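Local coordinates for Cel44C (Paenibacillus polymyxa, PDB 2YKK), which hydrolyses xyloglucan and related beta-1,4-glucans as an endo-glucanase of glycoside hydrolase family 44, the module of a longer multidomain enzyme present here, at residues I10-D15 and A425-I430; G475-F480 and Y511-T516. The protein carries 2 engineered substitutions. One frame throughout, in Å; residues are numbered along the deposited sequence.

Interaction 1 of 2, residues I10-D15 and A425-I430; sequences ITIKVD and AQTSDI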
loop_
_atom_site.group_PDB
_atom_site.type_symbol
_atom_site.label_atom_id
_atom_site.label_comp_id
_atom_site.label_asym_id
_atom_site.label_seq_id
_atom_site.Cartn_x
_atom_site.Cartn_y
_atom_site.Cartn_z
ATOM N N ILE A 10 -1.757 -7.964 -31.639
ATOM C CA ILE A 10 -2.286 -6.842 -30.863
ATOM C C ILE A 10 -1.490 -5.630 -31.316
ATOM O O ILE A 10 -0.305 -5.765 -31.609
ATOM C CB ILE A 10 -2.104 -7.110 -29.333
ATOM C CG1 ILE A 10 -3.019 -8.267 -28.927
ATOM C CG2 ILE A 10 -2.415 -5.863 -28.457
ATOM C CD1 ILE A 10 -3.028 -8.585 -27.429
ATOM N N THR A 11 -2.117 -4.469 -31.378
ATOM C CA THR A 11 -1.366 -3.272 -31.651
ATOM C C THR A 11 -1.275 -2.455 -30.365
ATOM O O THR A 11 -2.265 -2.328 -29.622
ATOM C CB THR A 11 -2.025 -2.492 -32.752
ATOM O OG1 THR A 11 -3.435 -2.496 -32.521
ATOM C CG2 THR A 11 -1.732 -3.191 -34.068
ATOM N N ILE A 12 -0.069 -1.959 -30.109
ATOM C CA ILE A 12 0.251 -1.157 -28.914
ATOM C C ILE A 12 0.840 0.154 -29.383
ATOM O O ILE A 12 1.815 0.173 -30.127
ATOM C CB ILE A 12 1.225 -1.920 -28.021
ATOM C CG1 ILE A 12 0.458 -3.112 -27.415
ATOM C CG2 ILE A 12 1.829 -0.997 -26.859
ATOM C CD1 ILE A 12 1.249 -3.996 -26.523
ATOM N N LYS A 13 0.248 1.255 -28.950
ATOM C CA LYS A 13 0.720 2.568 -29.354
ATOM C C LYS A 13 1.308 3.251 -28.129
ATOM O O LYS A 13 0.616 3.351 -27.120
ATOM C CB LYS A 13 -0.472 3.373 -29.817
ATOM C CG LYS A 13 -1.233 2.766 -31.023
ATOM C CD LYS A 13 -2.315 3.769 -31.501
ATOM C CE LYS A 13 -1.736 5.200 -31.638
ATOM N NZ LYS A 13 -2.712 6.298 -31.298
ATOM N N VAL A 14 2.570 3.662 -28.205
ATOM C CA VAL A 14 3.262 4.352 -27.102
ATOM C C VAL A 14 3.674 5.735 -27.602
ATOM O O VAL A 14 4.306 5.858 -28.663
ATOM C CB VAL A 14 4.520 3.583 -26.645
ATOM C CG1 VAL A 14 5.209 4.321 -25.425
ATOM C CG2 VAL A 14 4.111 2.182 -26.209
ATOM N N ASP A 15 3.280 6.771 -26.869
ATOM C CA ASP A 15 3.569 8.132 -27.284
ATOM C C ASP A 15 4.255 8.832 -26.101
ATOM O O ASP A 15 3.598 9.166 -25.118
ATOM C CB ASP A 15 2.286 8.855 -27.675
ATOM C CG ASP A 15 2.559 10.277 -28.182
ATOM O OD1 ASP A 15 3.688 10.787 -27.983
ATOM O OD2 ASP A 15 1.634 10.854 -28.800
ATOM N N ALA A 425 0.455 4.616 -23.089
ATOM C CA ALA A 425 0.606 3.325 -23.709
ATOM C C ALA A 425 -0.780 2.739 -23.840
ATOM O O ALA A 425 -1.508 2.571 -22.835
ATOM C CB ALA A 425 1.547 2.381 -22.848
ATOM N N GLN A 426 -1.179 2.464 -25.085
ATOM C CA GLN A 426 -2.514 1.961 -25.337
ATOM C C GLN A 426 -2.387 0.583 -25.984
ATOM O O GLN A 426 -1.445 0.324 -26.753
ATOM C CB GLN A 426 -3.298 2.894 -26.264
ATOM C CG GLN A 426 -3.565 4.335 -25.751
ATOM C CD GLN A 426 -4.162 5.233 -26.879
ATOM O OE1 GLN A 426 -3.465 5.655 -27.815
ATOM N NE2 GLN A 426 -5.453 5.479 -26.804
ATOM N N THR A 427 -3.339 -0.287 -25.696
ATOM C CA THR A 427 -3.368 -1.600 -26.374
ATOM C C THR A 427 -4.724 -1.833 -27.005
ATOM O O THR A 427 -5.759 -1.407 -26.470
ATOM C CB THR A 427 -3.047 -2.764 -25.412
ATOM O OG1 THR A 427 -3.236 -3.999 -26.100
ATOM C CG2 THR A 427 -4.012 -2.819 -24.183
ATOM N N SER A 428 -4.719 -2.557 -28.128
ATOM C CA SER A 428 -5.972 -2.881 -28.820
ATOM C C SER A 428 -6.768 -4.020 -28.151
ATOM O O SER A 428 -7.897 -4.310 -28.558
ATOM C CB SER A 428 -5.654 -3.261 -30.278
ATOM O OG SER A 428 -4.906 -4.472 -30.325
ATOM N N ASP A 429 -6.210 -4.669 -27.121
ATOM C CA ASP A 429 -6.908 -5.795 -26.477
ATOM C C ASP A 429 -6.684 -5.692 -24.971
ATOM O O ASP A 429 -5.691 -6.168 -24.434
ATOM C CB ASP A 429 -6.389 -7.153 -26.968
ATOM C CG ASP A 429 -7.137 -8.347 -26.370
ATOM O OD1 ASP A 429 -7.915 -8.237 -25.401
ATOM O OD2 ASP A 429 -6.960 -9.448 -26.920
ATOM N N ILE A 430 -7.625 -5.072 -24.298
ATOM C CA ILE A 430 -7.424 -4.848 -22.847
ATOM C C ILE A 430 -7.701 -6.105 -22.002
ATOM O O ILE A 430 -7.431 -6.084 -20.793
ATOM C CB ILE A 430 -8.229 -3.658 -22.347
ATOM C CG1 ILE A 430 -9.745 -3.997 -22.305
ATOM C CG2 ILE A 430 -7.853 -2.391 -23.171
ATOM C CD1 ILE A 430 -10.607 -2.857 -21.646
HETATM O O HOH W 1 -0.352 5.997 -26.890
#

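Interaction 2 of 2, residues G475-F480 and Y511-T516; sequences GKVWGF and YHIVLT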
loop_
_atom_site.group_PDB
_atom_site.type_symbol
_atom_site.label_atom_id
_atom_site.label_comp_id
_atom_site.label_asym_id
_atom_site.label_seq_id
_atom_site.Cartn_x
_atom_site.Cartn_y
_atom_site.Cartn_z
ATOM N N GLY A 475 16.655 -2.852 -28.636
ATOM C CA GLY A 475 16.018 -3.030 -27.324
ATOM C C GLY A 475 16.539 -4.279 -26.648
ATOM O O GLY A 475 17.006 -5.215 -27.320
ATOM N N LYS A 476 16.493 -4.276 -25.317
ATOM C CA LYS A 476 16.780 -5.482 -24.549
ATOM C C LYS A 476 15.505 -5.850 -23.846
ATOM O O LYS A 476 14.648 -4.981 -23.613
ATOM C CB LYS A 476 17.882 -5.204 -23.555
ATOM C CG LYS A 476 19.265 -5.212 -24.217
ATOM C CD LYS A 476 20.323 -4.830 -23.248
ATOM C CE LYS A 476 21.686 -4.969 -23.938
ATOM N NZ LYS A 476 22.797 -4.804 -22.930
ATOM N N VAL A 477 15.366 -7.133 -23.510
ATOM C CA VAL A 477 14.108 -7.649 -22.981
ATOM C C VAL A 477 14.416 -8.548 -21.779
ATOM O O VAL A 477 15.340 -9.377 -21.846
ATOM C CB VAL A 477 13.344 -8.458 -24.060
ATOM C CG1 VAL A 477 11.980 -8.932 -23.541
ATOM C CG2 VAL A 477 13.170 -7.612 -25.363
ATOM N N TRP A 478 13.653 -8.364 -20.698
ATOM C CA TRP A 478 13.738 -9.194 -19.503
ATOM C C TRP A 478 12.347 -9.664 -19.136
ATOM O O TRP A 478 11.380 -8.954 -19.379
ATOM C CB TRP A 478 14.309 -8.417 -18.308
ATOM C CG TRP A 478 15.784 -8.065 -18.404
ATOM C CD1 TRP A 478 16.844 -8.765 -17.855
ATOM C CD2 TRP A 478 16.351 -6.937 -19.072
ATOM N NE1 TRP A 478 18.024 -8.122 -18.143
ATOM C CE2 TRP A 478 17.756 -6.994 -18.875
ATOM C CE3 TRP A 478 15.812 -5.869 -19.776
ATOM C CZ2 TRP A 478 18.637 -6.034 -19.393
ATOM C CZ3 TRP A 478 16.709 -4.883 -20.315
ATOM C CH2 TRP A 478 18.090 -4.968 -20.103
ATOM N N GLY A 479 12.213 -10.878 -18.611
ATOM C CA GLY A 479 10.867 -11.374 -18.364
ATOM C C GLY A 479 10.761 -12.467 -17.320
ATOM O O GLY A 479 11.780 -13.008 -16.868
ATOM N N PHE A 480 9.524 -12.727 -16.882
ATOM C CA PHE A 480 9.240 -13.960 -16.133
ATOM C C PHE A 480 7.981 -14.603 -16.703
ATOM O O PHE A 480 7.231 -13.970 -17.469
ATOM C CB PHE A 480 9.110 -13.725 -14.620
ATOM C CG PHE A 480 7.917 -12.876 -14.220
ATOM C CD1 PHE A 480 6.651 -13.446 -14.093
ATOM C CD2 PHE A 480 8.076 -11.507 -13.976
ATOM C CE1 PHE A 480 5.531 -12.664 -13.670
ATOM C CE2 PHE A 480 6.986 -10.720 -13.561
ATOM C CZ PHE A 480 5.720 -11.304 -13.412
ATOM N N TYR A 511 7.005 -9.048 -19.742
ATOM C CA TYR A 511 8.314 -8.570 -20.176
ATOM C C TYR A 511 8.503 -7.104 -19.819
ATOM O O TYR A 511 7.538 -6.321 -19.904
ATOM C CB TYR A 511 8.457 -8.608 -21.718
ATOM C CG TYR A 511 8.567 -10.014 -22.318
ATOM C CD1 TYR A 511 9.526 -10.931 -21.831
ATOM C CD2 TYR A 511 7.799 -10.368 -23.445
ATOM C CE1 TYR A 511 9.682 -12.218 -22.437
ATOM C CE2 TYR A 511 7.877 -11.658 -24.024
ATOM C CZ TYR A 511 8.846 -12.555 -23.533
ATOM O OH TYR A 511 8.979 -13.796 -24.107
ATOM N N HIS A 512 9.740 -6.735 -19.521
ATOM C CA HIS A 512 10.163 -5.347 -19.452
ATOM C C HIS A 512 11.114 -5.154 -20.625
ATOM O O HIS A 512 12.145 -5.823 -20.697
ATOM C CB HIS A 512 10.892 -5.090 -18.123
ATOM C CG HIS A 512 11.215 -3.650 -17.835
ATOM N ND1 HIS A 512 11.247 -3.167 -16.542
ATOM C CD2 HIS A 512 11.544 -2.603 -18.642
ATOM C CE1 HIS A 512 11.570 -1.873 -16.563
ATOM N NE2 HIS A 512 11.769 -1.513 -17.825
ATOM N N ILE A 513 10.735 -4.265 -21.543
ATOM C CA ILE A 513 11.510 -3.968 -22.760
ATOM C C ILE A 513 12.158 -2.596 -22.586
ATOM O O ILE A 513 11.466 -1.657 -22.208
ATOM C CB ILE A 513 10.577 -3.928 -24.004
ATOM C CG1 ILE A 513 9.832 -5.273 -24.132
ATOM C CG2 ILE A 513 11.376 -3.509 -25.292
ATOM C CD1 ILE A 513 8.773 -5.326 -25.263
ATOM N N VAL A 514 13.465 -2.498 -22.818
ATOM C CA VAL A 514 14.176 -1.222 -22.683
ATOM C C VAL A 514 14.712 -0.883 -24.050
ATOM O O VAL A 514 15.557 -1.611 -24.554
ATOM C CB VAL A 514 15.315 -1.298 -21.641
ATOM C CG1 VAL A 514 16.045 0.058 -21.484
ATOM C CG2 VAL A 514 14.730 -1.790 -20.277
ATOM N N LEU A 515 14.222 0.216 -24.621
ATOM C CA LEU A 515 14.592 0.649 -26.000
ATOM C C LEU A 515 15.578 1.792 -25.901
ATOM O O LEU A 515 15.491 2.621 -24.996
ATOM C CB LEU A 515 13.380 1.099 -26.784
ATOM C CG LEU A 515 12.364 -0.047 -26.897
ATOM C CD1 LEU A 515 11.050 0.481 -27.279
ATOM C CD2 LEU A 515 12.763 -1.130 -27.911
ATOM N N THR A 516 16.524 1.837 -26.831
ATOM C CA THR A 516 17.543 2.877 -26.759
ATOM C C THR A 516 17.708 3.467 -28.167
ATOM O O THR A 516 17.461 2.777 -29.151
ATOM C CB THR A 516 18.897 2.359 -26.219
ATOM O OG1 THR A 516 19.851 3.440 -26.276
ATOM C CG2 THR A 516 19.434 1.252 -27.116
#

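Interaction 1 of 2, residues I10-D15 and A425-I430
Ile12 and Val14 lie opposite Thr427 and Ala425 in two non-hydrogen-bonded pairs of an antiparallel ladder, and between them Lys13 and Gln426 form a hydrogen-bonded pair. Between the strands, Ile12 CA comes 3.1 Å from Gln426 O in a CA-H...O contact. The inward face is close and largely apolar: Val14 CG2 touches Ala425 CB at 4.2 Å, and both side chains pack on Ala437. Beta-branched residues suit this extended backbone, and the small alanine fits beside a valine. Thr427 is the polar member of this face. With OG1 anti to its backbone N (chi1 174°), it accepts from Asp429 N at 3.2 Å in an ST turn, while the same oxygen is also hydrogen-bonded to Ser433 OG.

The other face is looser and meets solvent. Lys13 and Gln426, long polar chains suited to an exposed face, run side by side with Lys13 NZ 3.6 Å from Gln426 OE1. A water donates to both Lys13 O, at 2.8 Å, and Gln426 OE1, tying backbone to amide. Where strand 421-427 stops, Ser428 prolongs the ladder: its N donates to Thr11 O at 2.9 Å, and its OG, set between the backbone N and the carbonyl carbon (chi1 66°), accepts from Thr11 N at 3.0 Å, standing in for a backbone carbonyl. Asp429 turns its carboxylate to a salt bridge with Lys8.

The pairing inserts N-terminal strand 8-22 between strands 421-427 and 460-467 of the beta domain beside the barrel, while Ile12 and Val14 pack inward on strands 433-439 and 446-453.

Interaction 2 of 2, residues G475-F480 and Y511-T516
Two neighbouring antiparallel strands of the beta domain, 474-481 and 509-516, meet here, with Trp478 facing His512 and Lys476 facing Val514 in hydrogen-bonded pairs. The backbone bonds are short and straight: His512 N donates to Trp478 O at 2.8 Å, and Val514 N to Lys476 O at 2.9 Å with 170° at the hydrogen.

On the face carrying Tyr511 and Val477, glycine sits opposite a large residue twice. Tyr511, its CG beside the backbone N and anti to the carbonyl carbon (chi1 -71°), brings CD1 to 3.7 Å from Gly479 CA, where a CB would collide with the ring. Gly475 likewise admits Leu515, whose CD2 lies 3.8 Å from Gly475 CA. Val477 CG1 reaches Tyr511 CD1 at 3.6 Å, and Trp478 O lies at the tyrosine ring's edge. Were Tyr511 an alanine, the space beside Gly479 would probably be left unfilled, and Val477 CG1 and the ring of Tyr503, now met edge-to-face, would lose their aromatic partner.

The opposite face carries Trp478, His512 and Val514. The broad indole spans the strands diagonally, so that Trp478 CZ3 touches Val514 CG2 at 3.7 Å, two residues beyond its partner His512, in the next hydrogen-bonded pair, while His512 O lies at the indole edge, 3.8 Å from Trp478 CE3. Tyr411 meets the rings of both Trp478 and His512, and His512 ND1 is hydrogen-bonded to Leu407 O, which is likely to fix the imidazole's rotation where this sheet packs against the preceding helical region. A glycine with a cross-strand aromatic packed against it in a non-hydrogen-bonded pair, as Gly479 has in Tyr511, is a recurrent feature of antiparallel beta-sheets.

In the fold
Interactions 1 and 2 belong to the same nine-stranded sheet of the beta domain, which the chain builds from its N-terminal strand 8-22 and its C-terminal strands, with the eight-stranded barrel in between. Strands 433-439 and 446-453 separate the two ladders in the sheet order. The centres of interactions 1 and 2 are about 17 Å apart. The nearest atoms of interactions 1 and 2 are about 7 Å apart, without touching, yet Val451 relates them: it packs against Ile12 of interaction 1 and its backbone bonds to Tyr511 of interaction 2. Both lie away from the calcium site of Glu56, Asp151, Asp154 and Tyr156. Interaction 2 abuts helix 367-382 through Phe480; interaction 1 joins the chain's beginning to the domain.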